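Long-range contacts in methionine-R-sulfoxide reductase (Neisseria meningitidis, PDB 3MMH), which reduces the R-epimer of free methionine sulfoxide to methionine, using a GAF-type fold whose pocket holds the substrate: residues A[48-53]-A[134-139]; A[92-97]-A[115-120]; A[9-14]-A[143-148]. One frame throughout, in Å; residues are numbered along the deposited sequence. Where two conformers were deposited one is given.

Contact 1. Residues A[48-53]-A[134-139]; sequences GWFWVG and DSEHLA. With SME (methionine sulfoxide), chain C; ACT (acetate ion), chain M.
W51 and D134 pair across neighbouring antiparallel strands, and they illustrate how a sheet can deliver two different side chains to one substrate. Two backbone bonds tie the pair: D134 N to W51 O at 2.8 Å, and W51 N to D134 O. F50 and W51 both face D134, which makes a classic beta bulge. Packing is tight on the substrate side. W51 and D134 run side by side with ring and carboxylate planes 73° apart, and in the D134 conformer described W51 CE3 lies 3.6 Å from D134 OD2. The methyl CE of methionine sulfoxide sits over the centre of the indole, 3.4 Å above its plane, while D134 OD1, in that same conformer, is 3.4 Å from the sulfoxide oxygen OE. F69 also meets the W51 ring.

Towards solvent the contact thins out. Here E136 CG rests over the face of F50, 4.0 Å from the ring centroid, a CH-pi contact; F50 CG, anti to its backbone N (chi1 -179°), is thereby set 3.8 Å from E136 CG. An acetate, probably from the crystallisation liquor, occupies this edge, held by S135 OG at 2.7 Å to its OXT and by E136 N to its O. S135 OG in turn accepts from H137 N at 2.9 Å, an ST turn just where strand 126-135 ends. The chemistry thus divides the substrate's sulfoxide end between an aromatic platform for the methyl and a carboxylate near the oxygen; D132 and E116 bring further carboxylates close to D134, so the sulfoxide oxygen lies beside a cluster of acidic side chains.

Contact 2. Residues A[92-97]-A[115-120]; sequences GGTVVV and SEIVVP. With SME (methionine sulfoxide), chain C.
Strands 95-97 and 115-120 run antiparallel, their axes 4.8 Å apart at closest approach and their directions 175° apart, with V95-V118 and V97-E116 as hydrogen-bonded pairs around the non-hydrogen-bonded pair V96-I117. V97 N reaches E116 O at 2.8 Å, and V118 N reaches V95 O at 2.9 Å. Between these bonds, V96 CG2 touches I117 CD1 at 3.7 Å, the two side chains lying alongside one another and pointing the same way. Past the regular pairing, T94 lies beside V119 with OG1 3.7 Å from V119 CG1, and the P120 ring sets CD 3.5 Å from G93 C.

E116 lies on the face shared with V95, V97 and V118. Its CG is anti to the backbone N (chi1 -179°) and the chain stays extended, carrying the carboxylate to the substrate: OE1 accepts from the amino N of methionine sulfoxide at 2.9 Å, and OE2 adds a weak bond to the same nitrogen. On this face V95, E116 and V118 meet V84 of helix 83-91; on the other, I117 and V119 pack on L149 of helix 143-165, while strand 126-135 flanks 115-120 on the side away from 95-97.

Contact 3. Residues A[9-14]-A[143-148]; sequences SDKAAL and ETDALY
The first turns of helices 11-27 and 143-165 meet at the surface of the fold, where one salt bridge and a small apolar patch illustrate how two helix starts can be joined. At the start of the first helix D10 OD2 accepts from A13 N at 3.1 Å, a capping bond that makes D10 the N-cap. One residue on, K11 NZ donates to D145 OD2 at 2.8 Å, arriving on the syn side of the carboxylate and 19° out of its plane. The two side chains cross at about a right angle. The lysine chain bends at chi3 (-61°), which turns CE out of the extended line, and its CD also lies 3.6 Å from D145 OD1. Both ends have further partners: D142 makes a second salt bridge with K11, while D145 OD1 is hydrogen-bonded to the hydroxyl of Y15. A magnesium ion lies about 3 Å from the side chain of D145 (nearest atoms); with K11 and Y15 it would probably favour the carboxylate's negative charge.

Beside the charges, T144 CG2 meets A12 CB at 3.7 Å and also approaches K11 CD at 3.9 Å. CG2 is anti to the backbone N of T144, which turns it toward A12, and it lies in the plane of the Y148 ring, at its edge. Y148 CE2 then comes 4.0 Å from A12 O. This is helix-on-helix packing at N-terminal turns, by a salt bridge and small side chains, on the helical side of the GAF-type fold.

The three contacts show how a GAF-type fold builds a substrate pocket, with helix 83-91, on one face of a sheet and packs helix 143-165 on the other. Contacts 1 and 2, with centres about 13 Å apart, share the antiparallel sheet: strand 126-135 lies between 51-58 and 115-123, and 95-97 is an outermost strand within the chain. Both touch methionine sulfoxide, and S115 OG joins them through H137 O. Contact 3 lies about 14 Å from contact 1 and 15 Å from contact 2, centre to centre. Along the chain, contact 3 encloses contact 1, which encloses contact 2, so that helix 143-165, whose A146 packs against I117, returns to pack on helix 11-27, near the chain's start.

Contact 1. Residues A[48-53]-A[134-139]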
ATOM      1  N   GLY A  48      -2.523  -5.145 -13.585  1.00 10.43           N
ATOM      2  CA  GLY A  48      -3.797  -5.619 -13.113  1.00 11.17           C
ATOM      3  C   GLY A  48      -3.747  -6.912 -12.372  1.00 11.41           C
ATOM      4  O   GLY A  48      -4.796  -7.575 -12.188  1.00 13.55           O
ATOM      5  N   TRP A  49      -2.601  -7.338 -11.850  1.00 10.52           N
ATOM      6  CA  TRP A  49      -2.493  -8.550 -11.103  1.00 10.60           C
ATOM      7  C   TRP A  49      -3.414  -8.487  -9.917  1.00  9.63           C
ATOM      8  O   TRP A  49      -3.681  -7.460  -9.342  1.00 11.55           O
ATOM      9  CB  TRP A  49      -1.043  -8.765 -10.629  1.00 10.17           C
ATOM     10  CG  TRP A  49      -0.042  -8.944 -11.718  1.00 10.01           C
ATOM     11  CD1 TRP A  49      -0.196  -9.682 -12.859  1.00 10.83           C
ATOM     12  CD2 TRP A  49       1.230  -8.345 -11.800  1.00  8.94           C
ATOM     13  NE1 TRP A  49       0.931  -9.627 -13.636  1.00 10.15           N
ATOM     14  CE2 TRP A  49       1.833  -8.836 -12.996  1.00  9.97           C
ATOM     15  CE3 TRP A  49       1.971  -7.503 -11.011  1.00  9.94           C
ATOM     16  CZ2 TRP A  49       3.136  -8.475 -13.368  1.00 10.17           C
ATOM     17  CZ3 TRP A  49       3.258  -7.165 -11.401  1.00  9.52           C
ATOM     18  CH2 TRP A  49       3.851  -7.637 -12.576  1.00  9.62           C
ATOM     19  N   PHE A  50      -3.849  -9.653  -9.460  1.00  9.64           N
ATOM     20  CA  PHE A  50      -4.701  -9.799  -8.279  1.00  9.83           C
ATOM     21  C   PHE A  50      -4.065  -9.182  -7.016  1.00  9.34           C
ATOM     22  O   PHE A  50      -4.784  -8.518  -6.231  1.00  9.95           O
ATOM     23  CB  PHE A  50      -4.930 -11.302  -8.034  1.00 11.38           C
ATOM     24  CG  PHE A  50      -5.789 -11.627  -6.871  1.00 12.32           C
ATOM     25  CD1 PHE A  50      -7.152 -11.306  -6.848  1.00 15.47           C
ATOM     26  CD2 PHE A  50      -5.247 -12.308  -5.796  1.00 15.49           C
ATOM     27  CE1 PHE A  50      -7.949 -11.588  -5.735  1.00 17.75           C
ATOM     28  CE2 PHE A  50      -6.043 -12.610  -4.695  1.00 17.65           C
ATOM     29  CZ  PHE A  50      -7.377 -12.347  -4.757  1.00 17.56           C
ATOM     30  N   TRP A  51      -2.786  -9.368  -6.805  1.00  8.92           N
ATOM     31  CA  TRP A  51      -2.099  -8.848  -5.681  1.00  8.14           C
ATOM     32  C   TRP A  51      -0.713  -8.519  -6.088  1.00  8.11           C
ATOM     33  O   TRP A  51      -0.039  -9.304  -6.772  1.00  9.04           O
ATOM     34  CB  TRP A  51      -2.103  -9.901  -4.538  1.00  9.48           C
ATOM     35  CG  TRP A  51      -1.833  -9.424  -3.147  1.00  8.07           C
ATOM     36  CD1 TRP A  51      -2.807  -9.137  -2.217  1.00  9.08           C
ATOM     37  CD2 TRP A  51      -0.568  -9.132  -2.517  1.00  8.49           C
ATOM     38  NE1 TRP A  51      -2.206  -8.741  -1.074  1.00  9.20           N
ATOM     39  CE2 TRP A  51      -0.842  -8.727  -1.208  1.00  8.77           C
ATOM     40  CE3 TRP A  51       0.771  -9.245  -2.903  1.00  8.75           C
ATOM     41  CZ2 TRP A  51       0.137  -8.393  -0.291  1.00  8.90           C
ATOM     42  CZ3 TRP A  51       1.758  -8.902  -2.036  1.00  8.95           C
ATOM     43  CH2 TRP A  51       1.451  -8.467  -0.735  1.00  9.59           C
ATOM     44  N   VAL A  52      -0.176  -7.392  -5.634  1.00  7.99           N
ATOM     45  CA  VAL A  52       1.221  -7.067  -5.878  1.00  8.35           C
ATOM     46  C   VAL A  52       1.743  -6.161  -4.753  1.00  6.84           C
ATOM     47  O   VAL A  52       1.077  -5.177  -4.415  1.00  8.13           O
ATOM     48  CB  VAL A  52       1.517  -6.462  -7.267  1.00  7.96           C
ATOM     49  CG1 VAL A  52       0.664  -5.233  -7.551  1.00 10.42           C
ATOM     50  CG2 VAL A  52       2.990  -6.219  -7.489  1.00  9.63           C
ATOM     51  N   GLY A  53       2.895  -6.463  -4.212  1.00  7.49           N
ATOM     52  CA  GLY A  53       3.409  -5.696  -3.113  1.00  7.38           C
ATOM     53  C   GLY A  53       4.630  -6.255  -2.509  1.00  7.71           C
ATOM     54  O   GLY A  53       5.352  -7.062  -3.165  1.00  8.87           O
ATOM     55  N   ASP A 134       0.764 -11.921  -7.341  0.50  8.69           N
ATOM     56  CA  ASP A 134      -0.121 -13.068  -7.379  0.50  8.78           C
ATOM     57  C   ASP A 134      -1.221 -12.829  -8.417  0.50  7.40           C
ATOM     58  O   ASP A 134      -1.609 -11.700  -8.669  0.50  6.44           O
ATOM     59  CB  ASP A 134      -0.700 -13.385  -5.958  0.50  9.90           C
ATOM     60  CG  ASP A 134       0.367 -13.557  -4.917  0.50 11.37           C
ATOM     61  OD1 ASP A 134       0.758 -14.709  -4.690  0.50 10.44           O
ATOM     62  OD2 ASP A 134       0.794 -12.501  -4.358  0.50 11.36           O
ATOM     63  N   SER A 135      -1.691 -13.905  -9.016  1.00 10.01           N
ATOM     64  CA  SER A 135      -2.739 -13.863 -10.045  1.00 10.55           C
ATOM     65  C   SER A 135      -3.792 -14.928  -9.747  1.00 11.59           C
ATOM     66  O   SER A 135      -3.471 -16.002  -9.259  1.00 12.83           O
ATOM     67  CB  SER A 135      -2.132 -14.143 -11.388  1.00 11.36           C
ATOM     68  OG  SER A 135      -3.149 -14.125 -12.400  1.00 13.02           O
ATOM     69  N   GLU A 136      -5.022 -14.601 -10.075  1.00 13.40           N
ATOM     70  CA  GLU A 136      -6.095 -15.600 -10.124  1.00 15.22           C
ATOM     71  C   GLU A 136      -6.015 -16.529 -11.310  1.00 15.74           C
ATOM     72  O   GLU A 136      -6.759 -17.516 -11.332  1.00 20.97           O
ATOM     73  CB  GLU A 136      -7.455 -14.897 -10.158  1.00 16.59           C
ATOM     74  CG  GLU A 136      -7.769 -14.217  -8.891  1.00 19.63           C
ATOM     75  CD  GLU A 136      -9.256 -13.801  -8.835  1.00 25.86           C
ATOM     76  OE1 GLU A 136     -10.085 -14.615  -8.455  1.00 30.30           O
ATOM     77  OE2 GLU A 136      -9.525 -12.604  -9.113  1.00 26.71           O
ATOM     78  N   HIS A 137      -5.155 -16.261 -12.303  1.00 16.55           N
ATOM     79  CA  HIS A 137      -4.999 -17.102 -13.517  1.00 16.07           C
ATOM     80  C   HIS A 137      -3.835 -18.060 -13.261  1.00 17.24           C
ATOM     81  O   HIS A 137      -2.897 -17.691 -12.523  1.00 18.92           O
ATOM     82  CB  HIS A 137      -4.692 -16.230 -14.752  1.00 16.94           C
ATOM     83  CG  HIS A 137      -5.665 -15.129 -14.936  1.00 22.49           C
ATOM     84  ND1 HIS A 137      -7.020 -15.296 -14.765  1.00 28.47           N
ATOM     85  CD2 HIS A 137      -5.474 -13.821 -15.212  1.00 22.94           C
ATOM     86  CE1 HIS A 137      -7.634 -14.140 -14.980  1.00 28.54           C
ATOM     87  NE2 HIS A 137      -6.713 -13.223 -15.216  1.00 29.12           N
ATOM     88  N   LEU A 138      -3.863 -19.261 -13.837  1.00 17.66           N
ATOM     89  CA  LEU A 138      -2.697 -20.143 -13.847  1.00 18.48           C
ATOM     90  C   LEU A 138      -1.612 -19.537 -14.737  1.00 19.39           C
ATOM     91  O   LEU A 138      -1.897 -18.956 -15.739  1.00 20.63           O
ATOM     92  CB  LEU A 138      -3.076 -21.510 -14.386  1.00 21.33           C
ATOM     93  CG  LEU A 138      -3.855 -22.387 -13.460  1.00 22.40           C
ATOM     94  CD1 LEU A 138      -4.521 -23.528 -14.211  1.00 26.79           C
ATOM     95  CD2 LEU A 138      -3.031 -22.914 -12.320  1.00 25.23           C
ATOM     96  N   ALA A 139      -0.340 -19.765 -14.371  1.00 17.12           N
ATOM     97  CA  ALA A 139       0.815 -19.431 -15.223  1.00 17.97           C
ATOM     98  C   ALA A 139       0.748 -18.007 -15.706  1.00 17.34           C
ATOM     99  O   ALA A 139       1.201 -17.726 -16.832  1.00 20.89           O
ATOM    100  CB  ALA A 139       0.867 -20.407 -16.517  1.00 21.17           C
TER
HETATM  101  N   SME C 168       1.716 -16.741  -1.296  1.00 13.70           N
HETATM  102  CA  SME C 168       2.786 -16.183  -0.435  1.00 13.31           C
HETATM  103  CB  SME C 168       2.237 -15.400   0.776  1.00 14.55           C
HETATM  104  CG  SME C 168       1.899 -13.923   0.514  1.00 14.03           C
HETATM  105  S   SME C 168       0.358 -13.709  -0.280  1.00 20.21           S
HETATM  106  OE  SME C 168      -0.031 -14.567  -1.383  1.00 26.51           O
HETATM  107  CE  SME C 168       0.362 -11.978  -0.492  1.00 14.89           C
HETATM  108  C   SME C 168       3.744 -17.266  -0.024  1.00 13.49           C
HETATM  109  O   SME C 168       4.747 -16.929   0.620  1.00 13.58           O
HETATM  110  OXT SME C 168       3.511 -18.484  -0.383  1.00 14.17           O
HETATM  111  C   ACT M 178      -5.157 -11.424 -12.115  0.90 19.78           C
HETATM  112  O   ACT M 178      -5.791 -12.145 -11.285  0.90 19.42           O
HETATM  113  OXT ACT M 178      -3.938 -11.579 -12.411  0.90 18.10           O
HETATM  114  CH3 ACT M 178      -6.004 -10.429 -12.865  0.90 20.20           C

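Contact 2. Residues A[92-97]-A[115-120]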
ATOM      1  N   GLY A  92      17.788 -17.124  -1.778  1.00 17.30           N
ATOM      2  CA  GLY A  92      18.453 -15.974  -2.303  1.00 16.64           C
ATOM      3  C   GLY A  92      18.167 -15.708  -3.761  1.00 15.63           C
ATOM      4  O   GLY A  92      19.033 -15.202  -4.466  1.00 17.30           O
ATOM      5  N   GLY A  93      16.984 -16.076  -4.253  1.00 15.25           N
ATOM      6  CA  GLY A  93      16.659 -15.879  -5.633  1.00 15.11           C
ATOM      7  C   GLY A  93      15.208 -15.939  -5.939  1.00 13.34           C
ATOM      8  O   GLY A  93      14.426 -16.353  -5.077  1.00 13.47           O
ATOM      9  N   THR A  94      14.845 -15.548  -7.132  1.00 13.71           N
ATOM     10  CA  THR A  94      13.451 -15.517  -7.628  1.00 12.58           C
ATOM     11  C   THR A  94      12.822 -16.874  -7.684  1.00 13.19           C
ATOM     12  O   THR A  94      13.536 -17.841  -8.005  1.00 15.23           O
ATOM     13  CB  THR A  94      13.436 -14.831  -8.989  1.00 13.32           C
ATOM     14  OG1 THR A  94      13.852 -13.495  -8.762  1.00 14.13           O
ATOM     15  CG2 THR A  94      12.064 -14.849  -9.656  1.00 13.87           C
ATOM     16  N   VAL A  95      11.558 -16.970  -7.276  1.00 12.92           N
ATOM     17  CA  VAL A  95      10.768 -18.179  -7.401  1.00 12.61           C
ATOM     18  C   VAL A  95       9.536 -17.841  -8.236  1.00 13.19           C
ATOM     19  O   VAL A  95       8.783 -16.917  -7.888  1.00 12.86           O
ATOM     20  CB  VAL A  95      10.375 -18.717  -6.044  1.00 13.15           C
ATOM     21  CG1 VAL A  95       9.569 -20.008  -6.146  1.00 16.41           C
ATOM     22  CG2 VAL A  95      11.558 -18.964  -5.079  1.00 14.63           C
ATOM     23  N   VAL A  96       9.349 -18.581  -9.318  1.00 13.20           N
ATOM     24  CA  VAL A  96       8.153 -18.481 -10.205  1.00 13.71           C
ATOM     25  C   VAL A  96       7.300 -19.707 -10.011  1.00 13.95           C
ATOM     26  O   VAL A  96       7.837 -20.826 -10.117  1.00 15.69           O
ATOM     27  CB  VAL A  96       8.534 -18.275 -11.674  1.00 15.61           C
ATOM     28  CG1 VAL A  96       7.264 -18.166 -12.544  1.00 18.16           C
ATOM     29  CG2 VAL A  96       9.471 -17.107 -11.859  1.00 19.20           C
ATOM     30  N   VAL A  97       5.997 -19.504  -9.779  1.00 13.40           N
ATOM     31  CA  VAL A  97       5.075 -20.587  -9.484  1.00 14.40           C
ATOM     32  C   VAL A  97       3.937 -20.521 -10.506  1.00 14.77           C
ATOM     33  O   VAL A  97       3.143 -19.622 -10.491  1.00 14.98           O
ATOM     34  CB  VAL A  97       4.517 -20.529  -8.021  1.00 14.82           C
ATOM     35  CG1 VAL A  97       3.556 -21.644  -7.790  1.00 17.28           C
ATOM     36  CG2 VAL A  97       5.665 -20.521  -7.018  1.00 16.13           C
ATOM     37  N   SER A 115      -1.373 -18.431  -9.247  1.00 13.18           N
ATOM     38  CA  SER A 115       0.015 -18.407  -9.657  1.00 12.66           C
ATOM     39  C   SER A 115       0.706 -17.228  -9.002  1.00 11.03           C
ATOM     40  O   SER A 115       0.016 -16.323  -8.510  1.00 11.81           O
ATOM     41  CB  SER A 115       0.163 -18.375 -11.180  1.00 13.08           C
ATOM     42  OG  SER A 115      -0.356 -17.201 -11.775  1.00 14.02           O
ATOM     43  N   GLU A 116       2.016 -17.227  -8.903  1.00 10.83           N
ATOM     44  CA  GLU A 116       2.761 -16.261  -8.113  1.00 10.54           C
ATOM     45  C   GLU A 116       4.189 -16.126  -8.616  1.00 10.59           C
ATOM     46  O   GLU A 116       4.772 -17.080  -9.187  1.00 12.19           O
ATOM     47  CB  GLU A 116       2.773 -16.763  -6.663  1.00 11.27           C
ATOM     48  CG  GLU A 116       3.457 -15.924  -5.623  1.00 11.60           C
ATOM     49  CD  GLU A 116       3.226 -16.318  -4.223  1.00 11.55           C
ATOM     50  OE1 GLU A 116       2.699 -17.372  -3.927  1.00 14.87           O
ATOM     51  OE2 GLU A 116       3.659 -15.575  -3.276  1.00 13.80           O
ATOM     52  N   ILE A 117       4.790 -15.001  -8.326  1.00  9.70           N
ATOM     53  CA  ILE A 117       6.252 -14.805  -8.483  1.00  9.84           C
ATOM     54  C   ILE A 117       6.757 -14.003  -7.277  1.00  8.81           C
ATOM     55  O   ILE A 117       6.065 -13.083  -6.836  1.00  9.45           O
ATOM     56  CB  ILE A 117       6.606 -14.067  -9.769  1.00  9.95           C
ATOM     57  CG1 ILE A 117       8.114 -14.005  -9.973  1.00 10.72           C
ATOM     58  CG2 ILE A 117       5.940 -12.720  -9.882  1.00 11.40           C
ATOM     59  CD1 ILE A 117       8.547 -13.539 -11.395  1.00 13.13           C
ATOM     60  N   VAL A 118       7.896 -14.391  -6.756  1.00  9.08           N
ATOM     61  CA  VAL A 118       8.575 -13.681  -5.697  1.00  9.01           C
ATOM     62  C   VAL A 118       9.982 -13.333  -6.124  1.00  9.24           C
ATOM     63  O   VAL A 118      10.726 -14.237  -6.505  1.00 10.82           O
ATOM     64  CB  VAL A 118       8.577 -14.464  -4.383  1.00  9.68           C
ATOM     65  CG1 VAL A 118       9.307 -13.660  -3.290  1.00 11.54           C
ATOM     66  CG2 VAL A 118       7.138 -14.823  -3.970  1.00 12.28           C
ATOM     67  N   VAL A 119      10.368 -12.076  -6.007  1.00  9.41           N
ATOM     68  CA  VAL A 119      11.703 -11.608  -6.346  1.00 10.39           C
ATOM     69  C   VAL A 119      12.345 -10.978  -5.077  1.00  9.74           C
ATOM     70  O   VAL A 119      11.823  -9.999  -4.553  1.00 10.18           O
ATOM     71  CB  VAL A 119      11.686 -10.575  -7.484  1.00 10.12           C
ATOM     72  CG1 VAL A 119      13.101 -10.043  -7.770  1.00 12.51           C
ATOM     73  CG2 VAL A 119      11.020 -11.122  -8.682  1.00 12.07           C
ATOM     74  N   PRO A 120      13.413 -11.530  -4.567  1.00 10.93           N
ATOM     75  CA  PRO A 120      14.065 -10.948  -3.404  1.00 11.42           C
ATOM     76  C   PRO A 120      14.857  -9.694  -3.696  1.00 12.62           C
ATOM     77  O   PRO A 120      15.370  -9.496  -4.808  1.00 13.43           O
ATOM     78  CB  PRO A 120      15.008 -12.089  -2.936  1.00 13.78           C
ATOM     79  CG  PRO A 120      15.419 -12.724  -4.271  1.00 16.54           C
ATOM     80  CD  PRO A 120      14.128 -12.686  -5.100  1.00 13.15           C
TER
HETATM   81  N   SME C 168       1.716 -16.741  -1.296  1.00 13.70           N
HETATM   82  CA  SME C 168       2.786 -16.183  -0.435  1.00 13.31           C
HETATM   83  CB  SME C 168       2.237 -15.400   0.776  1.00 14.55           C
HETATM   84  CG  SME C 168       1.899 -13.923   0.514  1.00 14.03           C
HETATM   85  S   SME C 168       0.358 -13.709  -0.280  1.00 20.21           S
HETATM   86  OE  SME C 168      -0.031 -14.567  -1.383  1.00 26.51           O
HETATM   87  CE  SME C 168       0.362 -11.978  -0.492  1.00 14.89           C
HETATM   88  C   SME C 168       3.744 -17.266  -0.024  1.00 13.49           C
HETATM   89  O   SME C 168       4.747 -16.929   0.620  1.00 13.58           O
HETATM   90  OXT SME C 168       3.511 -18.484  -0.383  1.00 14.17           O

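Contact 3. Residues A[9-14]-A[143-148]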
ATOM      1  N   SER A   9       0.376  -3.442 -25.340  1.00 15.30           N
ATOM      2  CA  SER A   9      -0.579  -4.513 -25.156  1.00 16.24           C
ATOM      3  C   SER A   9       0.024  -5.885 -24.963  1.00 14.00           C
ATOM      4  O   SER A   9      -0.689  -6.839 -24.721  1.00 15.33           O
ATOM      5  CB  SER A   9      -1.517  -4.544 -26.380  1.00 20.61           C
ATOM      6  OG  SER A   9      -0.744  -4.758 -27.587  1.00 27.03           O
ATOM      7  N   ASP A  10       1.351  -5.982 -25.043  1.00 14.19           N
ATOM      8  CA  ASP A  10       2.112  -7.191 -24.802  1.00 13.25           C
ATOM      9  C   ASP A  10       2.886  -7.020 -23.524  1.00 11.16           C
ATOM     10  O   ASP A  10       3.465  -5.965 -23.244  1.00 12.30           O
ATOM     11  CB  ASP A  10       3.123  -7.357 -25.970  1.00 15.64           C
ATOM     12  CG  ASP A  10       4.145  -8.411 -25.743  1.00 17.35           C
ATOM     13  OD1 ASP A  10       3.721  -9.599 -25.752  1.00 18.74           O
ATOM     14  OD2 ASP A  10       5.297  -8.062 -25.405  1.00 17.90           O
ATOM     15  N   LYS A  11       2.943  -8.109 -22.732  1.00 10.97           N
ATOM     16  CA  LYS A  11       3.580  -8.079 -21.438  1.00 11.10           C
ATOM     17  C   LYS A  11       4.979  -7.520 -21.457  1.00 10.03           C
ATOM     18  O   LYS A  11       5.356  -6.633 -20.690  1.00 10.64           O
ATOM     19  CB  LYS A  11       3.523  -9.494 -20.813  1.00 10.97           C
ATOM     20  CG  LYS A  11       4.112  -9.568 -19.402  1.00 12.09           C
ATOM     21  CD  LYS A  11       4.564 -11.008 -19.014  1.00 13.70           C
ATOM     22  CE  LYS A  11       3.480 -12.025 -19.002  1.00 14.25           C
ATOM     23  NZ  LYS A  11       4.032 -13.293 -18.513  1.00 14.25           N
ATOM     24  N   ALA A  12       5.862  -8.108 -22.288  1.00 10.89           N
ATOM     25  CA  ALA A  12       7.265  -7.686 -22.343  1.00 11.45           C
ATOM     26  C   ALA A  12       7.360  -6.208 -22.758  1.00 10.90           C
ATOM     27  O   ALA A  12       8.131  -5.444 -22.141  1.00 11.47           O
ATOM     28  CB  ALA A  12       8.064  -8.606 -23.268  1.00 13.01           C
ATOM     29  N   ALA A  13       6.607  -5.804 -23.766  1.00 11.36           N
ATOM     30  CA  ALA A  13       6.637  -4.431 -24.199  1.00 11.91           C
ATOM     31  C   ALA A  13       6.192  -3.512 -23.061  1.00 10.59           C
ATOM     32  O   ALA A  13       6.694  -2.402 -22.923  1.00 11.69           O
ATOM     33  CB  ALA A  13       5.774  -4.247 -25.465  1.00 13.86           C
ATOM     34  N   LEU A  14       5.184  -3.938 -22.269  1.00 10.74           N
ATOM     35  CA  LEU A  14       4.708  -3.098 -21.185  1.00 10.50           C
ATOM     36  C   LEU A  14       5.769  -2.930 -20.103  1.00 10.03           C
ATOM     37  O   LEU A  14       5.960  -1.842 -19.586  1.00 10.47           O
ATOM     38  CB  LEU A  14       3.376  -3.630 -20.632  1.00 11.02           C
ATOM     39  CG  LEU A  14       2.701  -2.728 -19.585  1.00 11.11           C
ATOM     40  CD1 LEU A  14       2.364  -1.385 -20.103  1.00 14.00           C
ATOM     41  CD2 LEU A  14       1.455  -3.434 -19.035  1.00 12.97           C
ATOM     42  N   GLU A 143       9.175 -16.245 -17.568  1.00 12.83           N
ATOM     43  CA  GLU A 143      10.522 -15.731 -17.625  1.00 14.23           C
ATOM     44  C   GLU A 143      10.591 -14.209 -17.888  1.00 12.13           C
ATOM     45  O   GLU A 143      11.537 -13.552 -17.480  1.00 12.71           O
ATOM     46  CB  GLU A 143      11.398 -16.517 -18.629  1.00 14.75           C
ATOM     47  CG  GLU A 143      11.124 -16.262 -20.070  1.00 18.79           C
ATOM     48  CD  GLU A 143       9.975 -17.068 -20.639  1.00 18.03           C
ATOM     49  OE1 GLU A 143       9.283 -17.770 -19.875  1.00 18.65           O
ATOM     50  OE2 GLU A 143       9.757 -16.926 -21.909  1.00 20.69           O
ATOM     51  N   THR A 144       9.607 -13.690 -18.584  1.00 12.38           N
ATOM     52  CA  THR A 144       9.556 -12.241 -18.821  1.00 11.92           C
ATOM     53  C   THR A 144       9.393 -11.508 -17.501  1.00 11.69           C
ATOM     54  O   THR A 144      10.073 -10.529 -17.212  1.00 11.49           O
ATOM     55  CB  THR A 144       8.425 -11.885 -19.796  1.00 13.04           C
ATOM     56  OG1 THR A 144       8.697 -12.520 -21.059  1.00 16.76           O
ATOM     57  CG2 THR A 144       8.251 -10.439 -20.025  1.00 13.28           C
ATOM     58  N   ASP A 145       8.460 -12.001 -16.675  1.00 10.81           N
ATOM     59  CA  ASP A 145       8.277 -11.374 -15.352  1.00 10.03           C
ATOM     60  C   ASP A 145       9.544 -11.518 -14.481  1.00 10.10           C
ATOM     61  O   ASP A 145       9.960 -10.628 -13.815  1.00 10.43           O
ATOM     62  CB  ASP A 145       7.075 -12.014 -14.622  1.00 10.25           C
ATOM     63  CG  ASP A 145       5.859 -11.887 -15.456  1.00 10.35           C
ATOM     64  OD1 ASP A 145       5.192 -10.798 -15.477  1.00 10.51           O
ATOM     65  OD2 ASP A 145       5.481 -12.892 -16.133  1.00 11.28           O
ATOM     66  N   ALA A 146      10.160 -12.719 -14.521  1.00 10.65           N
ATOM     67  CA  ALA A 146      11.363 -12.911 -13.713  1.00 11.46           C
ATOM     68  C   ALA A 146      12.417 -11.920 -14.148  1.00 11.13           C
ATOM     69  O   ALA A 146      13.106 -11.315 -13.324  1.00 11.63           O
ATOM     70  CB  ALA A 146      11.831 -14.362 -13.825  1.00 12.48           C
ATOM     71  N   LEU A 147      12.656 -11.757 -15.446  1.00 11.45           N
ATOM     72  CA  LEU A 147      13.684 -10.853 -15.934  0.70 11.41           C
ATOM     73  C   LEU A 147      13.404  -9.403 -15.492  1.00 10.20           C
ATOM     74  O   LEU A 147      14.251  -8.739 -14.898  1.00 10.93           O
ATOM     75  CB  LEU A 147      13.806 -10.933 -17.455  0.70 13.19           C
ATOM     76  CG  LEU A 147      14.924 -10.063 -18.057  0.70 13.96           C
ATOM     77  CD1 LEU A 147      16.259 -10.808 -17.866  0.70 14.24           C
ATOM     78  CD2 LEU A 147      14.671  -9.815 -19.565  0.70 14.26           C
ATOM     79  N   TYR A 148      12.234  -8.906 -15.821  1.00 10.97           N
ATOM     80  CA  TYR A 148      11.933  -7.507 -15.589  1.00 10.12           C
ATOM     81  C   TYR A 148      11.635  -7.153 -14.169  1.00 10.14           C
ATOM     82  O   TYR A 148      12.096  -6.106 -13.695  1.00 10.61           O
ATOM     83  CB  TYR A 148      10.822  -7.045 -16.544  1.00 10.86           C
ATOM     84  CG  TYR A 148      11.318  -6.924 -17.960  1.00 12.25           C
ATOM     85  CD1 TYR A 148      12.343  -6.048 -18.322  1.00 13.88           C
ATOM     86  CD2 TYR A 148      10.681  -7.598 -19.004  1.00 13.20           C
ATOM     87  CE1 TYR A 148      12.762  -5.967 -19.650  1.00 15.30           C
ATOM     88  CE2 TYR A 148      11.104  -7.453 -20.320  1.00 14.43           C
ATOM     89  CZ  TYR A 148      12.170  -6.671 -20.625  1.00 14.43           C
ATOM     90  OH  TYR A 148      12.585  -6.558 -21.957  1.00 18.69           O
TER